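Local atomic coordinates of PaxB (Photorhabdus luminescens, PDB entry 6EK4), a protein that probably serves as one component of a two-component alpha-helical pore-forming toxin of the YaxAB type, acting on membranes together with its partner protein. Residues K46-A60 with L132-I145. Sequence-based numbering, arbitrary orientation.
Sequences KTLRISLYSRDLDEA and LMASRIADVSNVVI. With NA (sodium ion), chain E.
Leu57 and Val140 interlock as knobs into holes: Leu57 sits among Met133, Arg136, Ile137 and Val140, and Val140 among Ile50, Tyr53, Ser54 and Leu57. Leu57 CG, turned opposite the backbone N (chi1 -170°), lies 3.8 Å from Met133 SD, and its side chain slides past that of Arg136 running the other way. Ala60 CB rests on Arg136 CG. In the loop part of 132-145, Val143 and Ile145 pack on Ile50: Ile50 CG1 lies 3.6 Å from Val143 CB, while Ile50 CD1 meets Ile145 CG2 tip to tip at 3.7 Å. Segments 46-60 and 132-141, of helices 42-73 and 101-141, run antiparallel, their axes approaching to 8.6 Å at 165°, within the elongated helical bundle of this toxin; helix 247-321 packs against Ile137 and Val140. The Tyr53 ring takes a CH-pi contact over one face from Asp139 CB, 3.8 Å from the ring centroid, with the carboxylate stacked 27° from the ring plane. Within 132-145, Asp139 OD2 forms a salt bridge with Arg136 NH1. Among polar contacts across the helices, a water donates to both Tyr53 O and Arg136 O. The extended Lys46 chain brings NZ 3.0 Å from Val144 O, a hydrogen bond in the carbonyl plane. On the 46-60 side, Asp56 OD1 binds a sodium ion at 2.7 Å.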
ATOM      1  N   LYS A  46      11.992  -4.909   7.600  1.00 72.14           N
ATOM      2  CA  LYS A  46      11.437  -6.092   6.937  1.00 70.93           C
ATOM      3  C   LYS A  46      10.847  -5.764   5.564  1.00 69.39           C
ATOM      4  O   LYS A  46      10.968  -6.558   4.634  1.00 69.75           O
ATOM      5  CB  LYS A  46      10.374  -6.765   7.812  1.00 71.64           C
ATOM      6  CG  LYS A  46      10.937  -7.578   8.967  1.00 73.18           C
ATOM      7  CD  LYS A  46       9.858  -8.436   9.603  1.00 74.08           C
ATOM      8  CE  LYS A  46      10.294  -9.008  10.941  1.00 75.80           C
ATOM      9  NZ  LYS A  46       9.248  -9.886  11.535  1.00 76.65           N
ATOM     10  N   THR A  47      10.208  -4.602   5.442  1.00 67.85           N
ATOM     11  CA  THR A  47       9.657  -4.163   4.158  1.00 66.49           C
ATOM     12  C   THR A  47      10.762  -3.901   3.136  1.00 66.15           C
ATOM     13  O   THR A  47      10.583  -4.156   1.945  1.00 65.98           O
ATOM     14  CB  THR A  47       8.791  -2.896   4.304  1.00 65.91           C
ATOM     15  OG1 THR A  47       9.495  -1.917   5.076  1.00 66.42           O
ATOM     16  CG2 THR A  47       7.470  -3.225   4.984  1.00 66.03           C
ATOM     17  N   LEU A  48      11.900  -3.394   3.605  1.00 66.38           N
ATOM     18  CA  LEU A  48      13.065  -3.197   2.742  1.00 66.44           C
ATOM     19  C   LEU A  48      13.671  -4.532   2.296  1.00 66.56           C
ATOM     20  O   LEU A  48      14.214  -4.625   1.198  1.00 66.64           O
ATOM     21  CB  LEU A  48      14.127  -2.336   3.438  1.00 67.04           C
ATOM     22  CG  LEU A  48      13.752  -0.869   3.675  1.00 67.00           C
ATOM     23  CD1 LEU A  48      14.757  -0.201   4.602  1.00 67.71           C
ATOM     24  CD2 LEU A  48      13.641  -0.103   2.364  1.00 66.66           C
ATOM     25  N   ARG A  49      13.577  -5.556   3.145  1.00 66.53           N
ATOM     26  CA  ARG A  49      14.005  -6.906   2.769  1.00 66.54           C
ATOM     27  C   ARG A  49      13.122  -7.468   1.659  1.00 65.15           C
ATOM     28  O   ARG A  49      13.617  -8.112   0.734  1.00 63.98           O
ATOM     29  CB  ARG A  49      13.963  -7.858   3.966  1.00 68.19           C
ATOM     30  CG  ARG A  49      14.993  -7.583   5.048  1.00 70.06           C
ATOM     31  CD  ARG A  49      14.791  -8.530   6.220  1.00 71.67           C
ATOM     32  NE  ARG A  49      15.525  -8.121   7.415  1.00 73.59           N
ATOM     33  CZ  ARG A  49      15.345  -8.640   8.628  1.00 75.58           C
ATOM     34  NH1 ARG A  49      14.448  -9.601   8.832  1.00 76.09           N
ATOM     35  NH2 ARG A  49      16.064  -8.193   9.651  1.00 77.40           N
ATOM     36  N   ILE A  50      11.818  -7.225   1.763  1.00 64.67           N
ATOM     37  CA  ILE A  50      10.855  -7.718   0.777  1.00 64.44           C
ATOM     38  C   ILE A  50      11.072  -7.044  -0.578  1.00 63.93           C
ATOM     39  O   ILE A  50      11.050  -7.713  -1.609  1.00 63.47           O
ATOM     40  CB  ILE A  50       9.393  -7.525   1.251  1.00 64.34           C
ATOM     41  CG1 ILE A  50       9.108  -8.416   2.466  1.00 65.06           C
ATOM     42  CG2 ILE A  50       8.409  -7.863   0.137  1.00 64.01           C
ATOM     43  CD1 ILE A  50       7.877  -8.013   3.251  1.00 65.33           C
ATOM     44  N   SER A  51      11.295  -5.731  -0.573  1.00 64.22           N
ATOM     45  CA  SER A  51      11.548  -4.993  -1.816  1.00 64.52           C
ATOM     46  C   SER A  51      12.865  -5.417  -2.470  1.00 64.56           C
ATOM     47  O   SER A  51      12.952  -5.498  -3.695  1.00 64.37           O
ATOM     48  CB  SER A  51      11.554  -3.481  -1.568  1.00 64.51           C
ATOM     49  OG  SER A  51      12.746  -3.069  -0.922  1.00 66.23           O
ATOM     50  N   LEU A  52      13.876  -5.689  -1.646  1.00 64.88           N
ATOM     51  CA  LEU A  52      15.196  -6.088  -2.135  1.00 65.36           C
ATOM     52  C   LEU A  52      15.154  -7.476  -2.780  1.00 64.81           C
ATOM     53  O   LEU A  52      15.685  -7.675  -3.875  1.00 63.93           O
ATOM     54  CB  LEU A  52      16.217  -6.069  -0.992  1.00 67.20           C
ATOM     55  CG  LEU A  52      17.688  -5.922  -1.395  1.00 69.03           C
ATOM     56  CD1 LEU A  52      18.002  -4.480  -1.772  1.00 69.56           C
ATOM     57  CD2 LEU A  52      18.604  -6.387  -0.271  1.00 69.89           C
ATOM     58  N   TYR A  53      14.522  -8.427  -2.096  1.00 64.56           N
ATOM     59  CA  TYR A  53      14.338  -9.776  -2.636  1.00 64.14           C
ATOM     60  C   TYR A  53      13.326  -9.801  -3.787  1.00 63.90           C
ATOM     61  O   TYR A  53      13.438 -10.629  -4.692  1.00 63.78           O
ATOM     62  CB  TYR A  53      13.896 -10.754  -1.537  1.00 64.45           C
ATOM     63  CG  TYR A  53      14.970 -11.123  -0.527  1.00 65.39           C
ATOM     64  CD1 TYR A  53      16.237 -11.537  -0.938  1.00 65.96           C
ATOM     65  CD2 TYR A  53      14.704 -11.096   0.840  1.00 66.12           C
ATOM     66  CE1 TYR A  53      17.211 -11.888  -0.016  1.00 67.11           C
ATOM     67  CE2 TYR A  53      15.673 -11.445   1.768  1.00 67.06           C
ATOM     68  CZ  TYR A  53      16.923 -11.840   1.337  1.00 67.79           C
ATOM     69  OH  TYR A  53      17.886 -12.188   2.257  1.00 69.34           O
ATOM     70  N   SER A  54      12.337  -8.907  -3.749  1.00 64.14           N
ATOM     71  CA  SER A  54      11.378  -8.767  -4.853  1.00 64.17           C
ATOM     72  C   SER A  54      12.080  -8.369  -6.145  1.00 63.94           C
ATOM     73  O   SER A  54      11.776  -8.897  -7.214  1.00 63.69           O
ATOM     74  CB  SER A  54      10.303  -7.727  -4.522  1.00 64.40           C
ATOM     75  OG  SER A  54       9.379  -8.229  -3.574  1.00 64.93           O
ATOM     76  N   ARG A  55      13.018  -7.435  -6.035  1.00 64.82           N
ATOM     77  CA  ARG A  55      13.801  -6.983  -7.178  1.00 66.09           C
ATOM     78  C   ARG A  55      14.733  -8.088  -7.682  1.00 65.70           C
ATOM     79  O   ARG A  55      14.940  -8.220  -8.887  1.00 65.38           O
ATOM     80  CB  ARG A  55      14.603  -5.734  -6.809  1.00 68.63           C
ATOM     81  CG  ARG A  55      15.165  -4.981  -8.003  1.00 71.54           C
ATOM     82  CD  ARG A  55      15.553  -3.561  -7.626  1.00 74.54           C
ATOM     83  NE  ARG A  55      16.561  -3.525  -6.566  1.00 77.06           N
ATOM     84  CZ  ARG A  55      17.043  -2.410  -6.019  1.00 79.75           C
ATOM     85  NH1 ARG A  55      17.962  -2.490  -5.061  1.00 81.10           N
ATOM     86  NH2 ARG A  55      16.617  -1.215  -6.423  1.00 80.49           N
ATOM     87  N   ASP A  56      15.285  -8.875  -6.759  1.00 65.30           N
ATOM     88  CA  ASP A  56      16.102 -10.038  -7.121  1.00 65.40           C
ATOM     89  C   ASP A  56      15.285 -11.089  -7.872  1.00 65.19           C
ATOM     90  O   ASP A  56      15.783 -11.711  -8.811  1.00 66.04           O
ATOM     91  CB  ASP A  56      16.731 -10.682  -5.876  1.00 65.62           C
ATOM     92  CG  ASP A  56      17.908  -9.890  -5.328  1.00 65.83           C
ATOM     93  OD1 ASP A  56      18.556  -9.148  -6.098  1.00 65.64           O
ATOM     94  OD2 ASP A  56      18.197 -10.028  -4.120  1.00 66.06           O
ATOM     95  N   LEU A  57      14.042 -11.296  -7.441  1.00 64.82           N
ATOM     96  CA  LEU A  57      13.133 -12.230  -8.110  1.00 64.29           C
ATOM     97  C   LEU A  57      12.815 -11.739  -9.519  1.00 64.05           C
ATOM     98  O   LEU A  57      12.809 -12.522 -10.470  1.00 63.90           O
ATOM     99  CB  LEU A  57      11.842 -12.397  -7.300  1.00 64.18           C
ATOM    100  CG  LEU A  57      10.874 -13.507  -7.732  1.00 64.06           C
ATOM    101  CD1 LEU A  57      10.100 -14.032  -6.534  1.00 64.40           C
ATOM    102  CD2 LEU A  57       9.912 -13.047  -8.820  1.00 64.17           C
ATOM    103  N   ASP A  58      12.555 -10.440  -9.642  1.00 63.88           N
ATOM    104  CA  ASP A  58      12.287  -9.815 -10.937  1.00 64.06           C
ATOM    105  C   ASP A  58      13.481  -9.959 -11.882  1.00 63.75           C
ATOM    106  O   ASP A  58      13.304 -10.231 -13.070  1.00 63.08           O
ATOM    107  CB  ASP A  58      11.946  -8.333 -10.749  1.00 64.33           C
ATOM    108  CG  ASP A  58      11.359  -7.703 -11.998  1.00 64.78           C
ATOM    109  OD1 ASP A  58      10.416  -8.281 -12.574  1.00 64.99           O
ATOM    110  OD2 ASP A  58      11.835  -6.621 -12.397  1.00 65.77           O
ATOM    111  N   GLU A  59      14.686  -9.774 -11.345  1.00 64.11           N
ATOM    112  CA  GLU A  59      15.928  -9.953 -12.106  1.00 64.92           C
ATOM    113  C   GLU A  59      16.064 -11.383 -12.625  1.00 64.32           C
ATOM    114  O   GLU A  59      16.459 -11.598 -13.771  1.00 63.70           O
ATOM    115  CB  GLU A  59      17.150  -9.604 -11.244  1.00 66.00           C
ATOM    116  CG  GLU A  59      17.359  -8.113 -11.019  1.00 67.17           C
ATOM    117  CD  GLU A  59      18.280  -7.808  -9.847  1.00 68.56           C
ATOM    118  OE1 GLU A  59      19.165  -8.636  -9.532  1.00 69.73           O
ATOM    119  OE2 GLU A  59      18.123  -6.730  -9.239  1.00 69.12           O
ATOM    120  N   ALA A  60      15.737 -12.351 -11.772  1.00 63.80           N
ATOM    121  CA  ALA A  60      15.792 -13.763 -12.139  1.00 63.59           C
ATOM    122  C   ALA A  60      14.781 -14.090 -13.235  1.00 63.89           C
ATOM    123  O   ALA A  60      15.084 -14.842 -14.163  1.00 64.59           O
ATOM    124  CB  ALA A  60      15.546 -14.636 -10.918  1.00 63.39           C
ATOM    125  N   LEU A 132      16.137 -21.849  -8.977  1.00 72.63           N
ATOM    126  CA  LEU A 132      16.496 -20.454  -8.724  1.00 71.95           C
ATOM    127  C   LEU A 132      15.258 -19.624  -8.392  1.00 71.82           C
ATOM    128  O   LEU A 132      15.244 -18.900  -7.397  1.00 72.30           O
ATOM    129  CB  LEU A 132      17.224 -19.861  -9.936  1.00 71.54           C
ATOM    130  CG  LEU A 132      17.593 -18.373  -9.898  1.00 71.63           C
ATOM    131  CD1 LEU A 132      18.307 -18.002  -8.606  1.00 72.58           C
ATOM    132  CD2 LEU A 132      18.448 -18.014 -11.103  1.00 71.29           C
ATOM    133  N   MET A 133      14.222 -19.739  -9.220  1.00 71.12           N
ATOM    134  CA  MET A 133      12.970 -19.012  -8.997  1.00 70.89           C
ATOM    135  C   MET A 133      12.295 -19.450  -7.696  1.00 71.11           C
ATOM    136  O   MET A 133      11.638 -18.644  -7.035  1.00 71.93           O
ATOM    137  CB  MET A 133      12.015 -19.203 -10.185  1.00 70.89           C
ATOM    138  CG  MET A 133      10.711 -18.414 -10.103  1.00 70.85           C
ATOM    139  SD  MET A 133      10.919 -16.635  -9.865  1.00 70.85           S
ATOM    140  CE  MET A 133      11.655 -16.154 -11.424  1.00 70.48           C
ATOM    141  N   ALA A 134      12.462 -20.721  -7.335  1.00 71.04           N
ATOM    142  CA  ALA A 134      11.942 -21.242  -6.070  1.00 71.32           C
ATOM    143  C   ALA A 134      12.668 -20.629  -4.875  1.00 71.26           C
ATOM    144  O   ALA A 134      12.050 -20.353  -3.847  1.00 72.03           O
ATOM    145  CB  ALA A 134      12.056 -22.757  -6.031  1.00 71.99           C
ATOM    146  N   SER A 135      13.978 -20.423  -5.014  1.00 70.58           N
ATOM    147  CA  SER A 135      14.777 -19.770  -3.972  1.00 70.72           C
ATOM    148  C   SER A 135      14.404 -18.297  -3.808  1.00 69.83           C
ATOM    149  O   SER A 135      14.458 -17.759  -2.700  1.00 69.40           O
ATOM    150  CB  SER A 135      16.273 -19.890  -4.274  1.00 70.29           C
ATOM    151  OG  SER A 135      16.704 -21.234  -4.171  1.00 70.88           O
ATOM    152  N   ARG A 136      14.035 -17.652  -4.913  1.00 68.90           N
ATOM    153  CA  ARG A 136      13.597 -16.257  -4.886  1.00 68.85           C
ATOM    154  C   ARG A 136      12.228 -16.133  -4.224  1.00 68.82           C
ATOM    155  O   ARG A 136      12.010 -15.239  -3.405  1.00 68.92           O
ATOM    156  CB  ARG A 136      13.544 -15.679  -6.304  1.00 68.81           C
ATOM    157  CG  ARG A 136      14.896 -15.599  -6.994  1.00 69.27           C
ATOM    158  CD  ARG A 136      15.743 -14.457  -6.461  1.00 69.88           C
ATOM    159  NE  ARG A 136      17.169 -14.683  -6.687  1.00 71.45           N
ATOM    160  CZ  ARG A 136      17.956 -15.437  -5.919  1.00 72.70           C
ATOM    161  NH1 ARG A 136      17.475 -16.062  -4.845  1.00 72.84           N
ATOM    162  NH2 ARG A 136      19.241 -15.570  -6.229  1.00 73.48           N
ATOM    163  N   ILE A 137      11.316 -17.032  -4.590  1.00 68.96           N
ATOM    164  CA  ILE A 137       9.977 -17.087  -3.994  1.00 68.84           C
ATOM    165  C   ILE A 137      10.059 -17.302  -2.480  1.00 69.23           C
ATOM    166  O   ILE A 137       9.307 -16.692  -1.720  1.00 69.37           O
ATOM    167  CB  ILE A 137       9.118 -18.199  -4.648  1.00 68.73           C
ATOM    168  CG1 ILE A 137       8.712 -17.784  -6.067  1.00 68.21           C
ATOM    169  CG2 ILE A 137       7.869 -18.498  -3.824  1.00 69.18           C
ATOM    170  CD1 ILE A 137       8.265 -18.935  -6.946  1.00 68.72           C
ATOM    171  N   ALA A 138      10.973 -18.167  -2.052  1.00 69.84           N
ATOM    172  CA  ALA A 138      11.169 -18.440  -0.631  1.00 71.04           C
ATOM    173  C   ALA A 138      11.644 -17.195   0.115  1.00 71.44           C
ATOM    174  O   ALA A 138      11.151 -16.896   1.202  1.00 71.80           O
ATOM    175  CB  ALA A 138      12.159 -19.580  -0.442  1.00 71.76           C
ATOM    176  N   ASP A 139      12.593 -16.473  -0.479  1.00 71.50           N
ATOM    177  CA  ASP A 139      13.180 -15.286   0.152  1.00 71.71           C
ATOM    178  C   ASP A 139      12.159 -14.173   0.399  1.00 71.44           C
ATOM    179  O   ASP A 139      12.143 -13.576   1.477  1.00 71.15           O
ATOM    180  CB  ASP A 139      14.342 -14.742  -0.693  1.00 71.86           C
ATOM    181  CG  ASP A 139      15.612 -15.579  -0.572  1.00 73.04           C
ATOM    182  OD1 ASP A 139      15.796 -16.269   0.456  1.00 74.01           O
ATOM    183  OD2 ASP A 139      16.439 -15.530  -1.509  1.00 72.43           O
ATOM    184  N   VAL A 140      11.314 -13.897  -0.594  1.00 71.08           N
ATOM    185  CA  VAL A 140      10.314 -12.827  -0.475  1.00 71.63           C
ATOM    186  C   VAL A 140       9.160 -13.207   0.457  1.00 72.65           C
ATOM    187  O   VAL A 140       8.676 -12.371   1.219  1.00 73.00           O
ATOM    188  CB  VAL A 140       9.741 -12.378  -1.846  1.00 71.10           C
ATOM    189  CG1 VAL A 140      10.857 -11.926  -2.777  1.00 70.62           C
ATOM    190  CG2 VAL A 140       8.902 -13.471  -2.495  1.00 71.52           C
ATOM    191  N   SER A 141       8.731 -14.467   0.399  1.00 74.06           N
ATOM    192  CA  SER A 141       7.561 -14.926   1.154  1.00 75.20           C
ATOM    193  C   SER A 141       7.839 -15.179   2.638  1.00 76.85           C
ATOM    194  O   SER A 141       6.935 -15.048   3.463  1.00 78.81           O
ATOM    195  CB  SER A 141       6.987 -16.194   0.519  1.00 75.34           C
ATOM    196  OG  SER A 141       7.921 -17.256   0.564  1.00 76.11           O
ATOM    197  N   ASN A 142       9.078 -15.538   2.976  1.00 77.84           N
ATOM    198  CA  ASN A 142       9.433 -15.880   4.361  1.00 79.58           C
ATOM    199  C   ASN A 142       9.565 -14.684   5.311  1.00 79.30           C
ATOM    200  O   ASN A 142       9.667 -14.872   6.525  1.00 80.77           O
ATOM    201  CB  ASN A 142      10.721 -16.719   4.403  1.00 80.51           C
ATOM    202  CG  ASN A 142      10.500 -18.162   3.976  1.00 81.51           C
ATOM    203  OD1 ASN A 142       9.370 -18.654   3.944  1.00 82.18           O
ATOM    204  ND2 ASN A 142      11.589 -18.852   3.652  1.00 81.90           N
ATOM    205  N   VAL A 143       9.564 -13.467   4.773  1.00 77.81           N
ATOM    206  CA  VAL A 143       9.572 -12.266   5.608  1.00 78.08           C
ATOM    207  C   VAL A 143       8.164 -12.049   6.157  1.00 78.61           C
ATOM    208  O   VAL A 143       7.225 -11.837   5.389  1.00 78.31           O
ATOM    209  CB  VAL A 143      10.021 -11.014   4.823  1.00 76.70           C
ATOM    210  CG1 VAL A 143      10.037  -9.791   5.733  1.00 76.71           C
ATOM    211  CG2 VAL A 143      11.394 -11.235   4.200  1.00 76.40           C
ATOM    212  N   VAL A 144       8.021 -12.104   7.479  1.00 80.09           N
ATOM    213  CA  VAL A 144       6.712 -11.992   8.126  1.00 81.57           C
ATOM    214  C   VAL A 144       6.454 -10.545   8.542  1.00 82.39           C
ATOM    215  O   VAL A 144       7.213  -9.981   9.326  1.00 82.49           O
ATOM    216  CB  VAL A 144       6.615 -12.905   9.367  1.00 83.24           C
ATOM    217  CG1 VAL A 144       5.184 -12.948   9.891  1.00 83.98           C
ATOM    218  CG2 VAL A 144       7.103 -14.311   9.036  1.00 83.58           C
ATOM    219  N   ILE A 145       5.377  -9.958   8.020  1.00 83.73           N
ATOM    220  CA  ILE A 145       5.048  -8.547   8.281  1.00 84.48           C
ATOM    221  C   ILE A 145       3.658  -8.302   8.886  1.00 86.81           C
ATOM    222  O   ILE A 145       3.429  -7.244   9.473  1.00 86.91           O
ATOM    223  CB  ILE A 145       5.188  -7.687   7.001  1.00 83.22           C
ATOM    224  CG1 ILE A 145       4.449  -8.326   5.820  1.00 82.97           C
ATOM    225  CG2 ILE A 145       6.657  -7.489   6.656  1.00 83.05           C
ATOM    226  CD1 ILE A 145       4.275  -7.403   4.633  1.00 81.97           C
TER
HETATM  227 NA    NA E 401      20.970  -8.449  -6.960  1.00 81.51          NA
HETATM  228  O   HOH W   1      14.186 -13.220  -3.808  1.00 57.83           O